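Local structure of OTU domain-containing protein wMelOTU (Wolbachia pipientis wMel, 6W9O) at residues A[78-91]-A[126-138]. The protein is a bacterial deubiquitinase of the OTU cysteine protease family that probably cleaves ubiquitin from modified proteins. Sequence-based numbering, arbitrary orientation.
Sequences DCREFAQKNPPKWF and PDVEGRILCEKYK
The guanidinium of Arg131 lies flat on the indole of Trp90, the two planes only 3° apart, in a cation-pi stack with Arg131 CZ 3.5 Å from the centroid of the five-membered ring of Trp90. The two side chains run past each other in opposite senses: the extended chain of Arg131 (CG anti to the backbone N, chi1 179°) lays CD over the six-membered ring and carries the guanidinium on to the five-membered ring. Arg131 NE also donates to Asn162 O, a second hold on the rotation of the planar group. Phe91 CB covers the other face of the indole; at its edge, Trp90 CH2 comes 3.5 Å from Val128 O, near the ring plane.

Next to this stack, Ile132 is the knob in a hole made by Cys79, Phe82, Trp90 and Phe91. Its CG1 stands over the Phe82 ring, 3.7 Å from the centroid, a CH-pi contact; CD1 extends to Phe91 CE2, which also meets Val128 CG1 at 3.7 Å. Where the backbones come nearest, Cys79 SG rests 3.6 Å from Glu129 CG.

Around Asp78, near the C-terminal end of helix 126-137, the contact turns polar. Lys136 NZ reaches Asp78 OD1 at 2.7 Å from above the carboxylate plane, a salt bridge, and Tyr137 OH donates to Asp78 OD2 at 2.6 Å on the syn side, somewhat tilted out of that plane. Two waters link Lys136 NZ to Glu81 OE1.

Segment 78-84, ending helix 72-84, crosses helix 126-137 at 90°, axes 9.7 Å apart, within the OTU-like protease domain; helix 89-95 brings in Trp90. Tyr113 of helix 105-116 meets Phe91 edge-to-face and touches Cys79, Phe58 of helix 53-66 touches Leu133, and Cys134 packs on Leu141 of strand 140-146 in the mixed sheet.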
loop_
_atom_site.group_PDB
_atom_site.type_symbol
_atom_site.label_atom_id
_atom_site.label_comp_id
_atom_site.label_asym_id
_atom_site.label_seq_id
_atom_site.Cartn_x
_atom_site.Cartn_y
_atom_site.Cartn_z
ATOM N N ASP A 78 12.345 -2.257 2.408
ATOM C CA ASP A 78 11.728 -3.530 2.817
ATOM C C ASP A 78 11.445 -4.393 1.588
ATOM O O ASP A 78 11.585 -5.626 1.624
ATOM C CB ASP A 78 10.370 -3.268 3.493
ATOM C CG ASP A 78 10.469 -2.565 4.885
ATOM O OD1 ASP A 78 11.520 -2.681 5.570
ATOM O OD2 ASP A 78 9.449 -1.916 5.224
ATOM N N CYS A 79 11.133 -3.745 0.466
ATOM C CA CYS A 79 10.857 -4.516 -0.746
ATOM C C CYS A 79 12.153 -4.995 -1.365
ATOM O O CYS A 79 12.245 -6.140 -1.829
ATOM C CB CYS A 79 10.064 -3.637 -1.731
ATOM S SG CYS A 79 8.374 -3.276 -1.089
ATOM N N ARG A 80 13.199 -4.149 -1.338
ATOM C CA ARG A 80 14.515 -4.604 -1.765
ATOM C C ARG A 80 14.956 -5.812 -0.957
ATOM O O ARG A 80 15.481 -6.786 -1.503
ATOM C CB ARG A 80 15.538 -3.470 -1.572
ATOM C CG ARG A 80 16.947 -3.877 -1.847
ATOM C CD ARG A 80 17.867 -2.689 -1.624
ATOM N NE ARG A 80 19.259 -3.092 -1.614
ATOM C CZ ARG A 80 20.080 -2.918 -2.654
ATOM N NH1 ARG A 80 19.631 -2.329 -3.773
ATOM N NH2 ARG A 80 21.352 -3.314 -2.576
ATOM N N GLU A 81 14.809 -5.728 0.366
ATOM C CA GLU A 81 15.258 -6.833 1.206
ATOM C C GLU A 81 14.455 -8.099 0.918
ATOM O O GLU A 81 15.018 -9.192 0.863
ATOM C CB GLU A 81 15.084 -6.417 2.676
ATOM C CG GLU A 81 16.111 -5.367 3.067
ATOM C CD GLU A 81 16.102 -5.048 4.556
ATOM O OE1 GLU A 81 15.104 -5.341 5.248
ATOM O OE2 GLU A 81 17.115 -4.463 5.010
ATOM N N PHE A 82 13.139 -7.964 0.745
ATOM C CA PHE A 82 12.342 -9.124 0.374
ATOM C C PHE A 82 12.905 -9.810 -0.868
ATOM O O PHE A 82 13.041 -11.044 -0.915
ATOM C CB PHE A 82 10.891 -8.671 0.170
ATOM C CG PHE A 82 9.957 -9.788 -0.179
ATOM C CD1 PHE A 82 9.168 -10.374 0.797
ATOM C CD2 PHE A 82 9.844 -10.222 -1.515
ATOM C CE1 PHE A 82 8.274 -11.422 0.482
ATOM C CE2 PHE A 82 8.944 -11.221 -1.849
ATOM C CZ PHE A 82 8.160 -11.850 -0.859
ATOM N N ALA A 83 13.251 -9.021 -1.891
ATOM C CA ALA A 83 13.776 -9.589 -3.133
ATOM C C ALA A 83 15.157 -10.204 -2.971
ATOM O O ALA A 83 15.483 -11.161 -3.683
ATOM C CB ALA A 83 13.834 -8.511 -4.212
ATOM N N GLN A 84 15.961 -9.723 -2.014
ATOM C CA GLN A 84 17.279 -10.307 -1.784
ATOM C C GLN A 84 17.257 -11.567 -0.927
ATOM O O GLN A 84 18.255 -12.294 -0.910
ATOM C CB GLN A 84 18.151 -9.299 -1.042
ATOM C CG GLN A 84 18.503 -8.117 -1.920
ATOM C CD GLN A 84 19.187 -7.018 -1.140
ATOM O OE1 GLN A 84 18.860 -6.764 0.020
ATOM N NE2 GLN A 84 20.132 -6.352 -1.782
ATOM N N LYS A 85 16.206 -11.819 -0.154
ATOM C CA LYS A 85 16.220 -12.890 0.859
ATOM C C LYS A 85 15.365 -14.086 0.425
ATOM O O LYS A 85 14.337 -14.392 1.055
ATOM C CB LYS A 85 15.720 -12.334 2.218
ATOM C CG LYS A 85 16.702 -11.318 2.837
ATOM C CD LYS A 85 16.126 -10.705 4.115
ATOM C CE LYS A 85 17.025 -9.588 4.650
ATOM N NZ LYS A 85 16.382 -9.021 5.885
ATOM N N ASN A 86 15.857 -14.806 -0.585
ATOM C CA ASN A 86 15.214 -16.058 -1.064
ATOM C C ASN A 86 13.710 -15.833 -1.210
ATOM O O ASN A 86 12.942 -16.515 -0.522
ATOM C CB ASN A 86 15.495 -17.200 -0.085
ATOM C CG ASN A 86 15.014 -18.548 -0.572
ATOM O OD1 ASN A 86 14.629 -19.397 0.230
ATOM N ND2 ASN A 86 15.038 -18.760 -1.876
ATOM N N PRO A 87 13.260 -14.931 -2.103
ATOM C CA PRO A 87 11.825 -14.644 -2.244
ATOM C C PRO A 87 11.074 -15.856 -2.778
ATOM O O PRO A 87 11.592 -16.635 -3.582
ATOM C CB PRO A 87 11.775 -13.472 -3.238
ATOM C CG PRO A 87 13.048 -13.600 -4.030
ATOM C CD PRO A 87 14.083 -14.115 -3.008
ATOM N N PRO A 88 9.849 -16.056 -2.302
ATOM C CA PRO A 88 9.003 -17.145 -2.808
ATOM C C PRO A 88 8.568 -16.889 -4.249
ATOM O O PRO A 88 8.679 -15.792 -4.796
ATOM C CB PRO A 88 7.799 -17.101 -1.883
ATOM C CG PRO A 88 7.732 -15.684 -1.393
ATOM C CD PRO A 88 9.192 -15.258 -1.253
ATOM N N LYS A 89 8.044 -17.960 -4.845
ATOM C CA LYS A 89 7.823 -18.010 -6.289
ATOM C C LYS A 89 6.772 -17.015 -6.751
ATOM O O LYS A 89 6.822 -16.591 -7.913
ATOM C CB LYS A 89 7.476 -19.441 -6.714
ATOM C CG LYS A 89 8.693 -20.333 -6.687
ATOM C CD LYS A 89 8.318 -21.793 -6.829
ATOM C CE LYS A 89 9.565 -22.690 -6.857
ATOM N NZ LYS A 89 9.296 -24.115 -7.245
ATOM N N TRP A 90 5.808 -16.647 -5.914
ATOM C CA TRP A 90 4.831 -15.652 -6.377
ATOM C C TRP A 90 5.541 -14.407 -6.884
ATOM O O TRP A 90 5.145 -13.798 -7.895
ATOM C CB TRP A 90 3.795 -15.296 -5.296
ATOM C CG TRP A 90 4.261 -14.362 -4.214
ATOM C CD1 TRP A 90 4.657 -14.716 -2.939
ATOM C CD2 TRP A 90 4.340 -12.947 -4.284
ATOM N NE1 TRP A 90 5.025 -13.608 -2.255
ATOM C CE2 TRP A 90 4.845 -12.491 -3.045
ATOM C CE3 TRP A 90 4.098 -12.012 -5.301
ATOM C CZ2 TRP A 90 5.052 -11.121 -2.767
ATOM C CZ3 TRP A 90 4.324 -10.663 -5.049
ATOM C CH2 TRP A 90 4.781 -10.210 -3.775
ATOM N N PHE A 91 6.624 -14.028 -6.220
ATOM C CA PHE A 91 7.267 -12.757 -6.494
ATOM C C PHE A 91 8.050 -12.841 -7.773
ATOM O O PHE A 91 7.898 -11.972 -8.642
ATOM C CB PHE A 91 8.189 -12.391 -5.303
ATOM C CG PHE A 91 9.049 -11.193 -5.574
ATOM C CD1 PHE A 91 10.383 -11.323 -5.950
ATOM C CD2 PHE A 91 8.470 -9.951 -5.489
ATOM C CE1 PHE A 91 11.156 -10.165 -6.216
ATOM C CE2 PHE A 91 9.232 -8.768 -5.738
ATOM C CZ PHE A 91 10.545 -8.897 -6.104
ATOM N N PRO A 126 0.351 -2.183 -5.609
ATOM C CA PRO A 126 -0.265 -2.954 -4.487
ATOM C C PRO A 126 -0.111 -4.444 -4.639
ATOM O O PRO A 126 0.046 -5.131 -3.619
ATOM C CB PRO A 126 -1.751 -2.584 -4.563
ATOM C CG PRO A 126 -1.746 -1.197 -5.159
ATOM C CD PRO A 126 -0.574 -1.170 -6.167
ATOM N N ASP A 127 -0.147 -4.980 -5.866
ATOM C CA ASP A 127 -0.113 -6.416 -6.020
ATOM C C ASP A 127 1.263 -6.990 -5.722
ATOM O O ASP A 127 1.380 -8.206 -5.515
ATOM C CB ASP A 127 -0.449 -6.822 -7.438
ATOM C CG ASP A 127 -1.882 -6.520 -7.828
ATOM O OD1 ASP A 127 -2.800 -6.610 -6.987
ATOM O OD2 ASP A 127 -2.081 -6.207 -9.041
ATOM N N VAL A 128 2.314 -6.162 -5.785
ATOM C CA VAL A 128 3.661 -6.689 -5.554
ATOM C C VAL A 128 4.215 -6.074 -4.269
ATOM O O VAL A 128 4.348 -6.764 -3.229
ATOM C CB VAL A 128 4.606 -6.431 -6.745
ATOM C CG1 VAL A 128 5.975 -7.060 -6.427
ATOM C CG2 VAL A 128 4.016 -7.051 -8.040
ATOM N N GLU A 129 4.528 -4.788 -4.305
ATOM C CA GLU A 129 5.027 -4.152 -3.089
ATOM C C GLU A 129 3.990 -4.170 -2.000
ATOM O O GLU A 129 4.349 -4.326 -0.822
ATOM C CB GLU A 129 5.444 -2.723 -3.406
ATOM C CG GLU A 129 6.746 -2.669 -4.283
ATOM C CD GLU A 129 6.520 -3.043 -5.718
ATOM O OE1 GLU A 129 5.537 -2.560 -6.312
ATOM O OE2 GLU A 129 7.333 -3.829 -6.227
ATOM N N GLY A 130 2.701 -4.019 -2.329
ATOM C CA GLY A 130 1.684 -4.081 -1.255
ATOM C C GLY A 130 1.676 -5.430 -0.554
ATOM O O GLY A 130 1.629 -5.511 0.680
ATOM N N ARG A 131 1.792 -6.517 -1.307
ATOM C CA ARG A 131 1.817 -7.852 -0.719
ATOM C C ARG A 131 3.051 -8.041 0.170
ATOM O O ARG A 131 2.956 -8.604 1.286
ATOM C CB ARG A 131 1.764 -8.893 -1.840
ATOM C CG ARG A 131 1.807 -10.308 -1.298
ATOM C CD ARG A 131 1.430 -11.320 -2.439
ATOM N NE ARG A 131 1.507 -12.678 -1.921
ATOM C CZ ARG A 131 1.222 -13.758 -2.655
ATOM N NH1 ARG A 131 0.834 -13.607 -3.907
ATOM N NH2 ARG A 131 1.323 -14.956 -2.119
ATOM N N ILE A 132 4.204 -7.530 -0.274
ATOM C CA ILE A 132 5.427 -7.616 0.533
ATOM C C ILE A 132 5.249 -6.853 1.843
ATOM O O ILE A 132 5.624 -7.342 2.919
ATOM C CB ILE A 132 6.634 -7.051 -0.249
ATOM C CG1 ILE A 132 6.973 -7.942 -1.445
ATOM C CG2 ILE A 132 7.840 -6.845 0.747
ATOM C CD1 ILE A 132 7.929 -7.239 -2.468
ATOM N N LEU A 133 4.678 -5.640 1.780
ATOM C CA LEU A 133 4.576 -4.844 3.004
ATOM C C LEU A 133 3.498 -5.390 3.931
ATOM O O LEU A 133 3.604 -5.251 5.166
ATOM C CB LEU A 133 4.292 -3.390 2.640
ATOM C CG LEU A 133 5.382 -2.753 1.765
ATOM C CD1 LEU A 133 4.941 -1.358 1.334
ATOM C CD2 LEU A 133 6.720 -2.741 2.565
ATOM N N CYS A 134 2.435 -5.997 3.391
ATOM C CA CYS A 134 1.419 -6.610 4.237
ATOM C C CYS A 134 2.054 -7.738 5.036
ATOM O O CYS A 134 1.784 -7.916 6.247
ATOM C CB CYS A 134 0.314 -7.189 3.333
ATOM S SG CYS A 134 -0.835 -5.900 2.831
ATOM N N GLU A 135 2.918 -8.518 4.390
ATOM C CA GLU A 135 3.621 -9.606 5.076
ATOM C C GLU A 135 4.540 -9.069 6.180
ATOM O O GLU A 135 4.560 -9.611 7.305
ATOM C CB GLU A 135 4.412 -10.418 4.036
ATOM C CG GLU A 135 5.588 -11.217 4.613
ATOM C CD GLU A 135 5.164 -12.501 5.184
ATOM O OE1 GLU A 135 5.917 -13.063 6.027
ATOM O OE2 GLU A 135 4.072 -12.949 4.789
ATOM N N LYS A 136 5.290 -8.009 5.912
ATOM C CA LYS A 136 6.219 -7.496 6.923
ATOM C C LYS A 136 5.473 -6.875 8.107
ATOM O O LYS A 136 5.819 -7.150 9.266
ATOM C CB LYS A 136 7.171 -6.458 6.332
ATOM C CG LYS A 136 8.065 -5.890 7.477
ATOM C CD LYS A 136 9.356 -5.311 6.939
ATOM C CE LYS A 136 10.252 -4.932 8.132
ATOM N NZ LYS A 136 11.555 -4.417 7.655
ATOM N N TYR A 137 4.458 -6.065 7.852
ATOM C CA TYR A 137 3.812 -5.282 8.912
ATOM C C TYR A 137 2.564 -5.952 9.447
ATOM O O TYR A 137 1.937 -5.405 10.375
ATOM C CB TYR A 137 3.542 -3.840 8.443
ATOM C CG TYR A 137 4.871 -3.153 8.178
ATOM C CD1 TYR A 137 5.618 -2.665 9.239
ATOM C CD2 TYR A 137 5.415 -3.046 6.878
ATOM C CE1 TYR A 137 6.834 -2.099 9.053
ATOM C CE2 TYR A 137 6.648 -2.491 6.696
ATOM C CZ TYR A 137 7.353 -2.000 7.769
ATOM O OH TYR A 137 8.605 -1.455 7.603
ATOM N N LYS A 138 2.223 -7.144 8.932
ATOM C CA LYS A 138 1.107 -7.933 9.484
ATOM C C LYS A 138 -0.192 -7.142 9.392
ATOM O O LYS A 138 -0.974 -7.046 10.338
ATOM C CB LYS A 138 1.412 -8.435 10.920
ATOM C CG LYS A 138 2.787 -9.108 11.010
ATOM C CD LYS A 138 2.766 -10.364 11.879
ATOM C CE LYS A 138 4.204 -10.727 12.242
ATOM N NZ LYS A 138 4.816 -11.688 11.273
HETATM O O HOH W 1 12.607 -6.375 5.783
HETATM O O HOH W 2 14.550 -4.597 7.947
#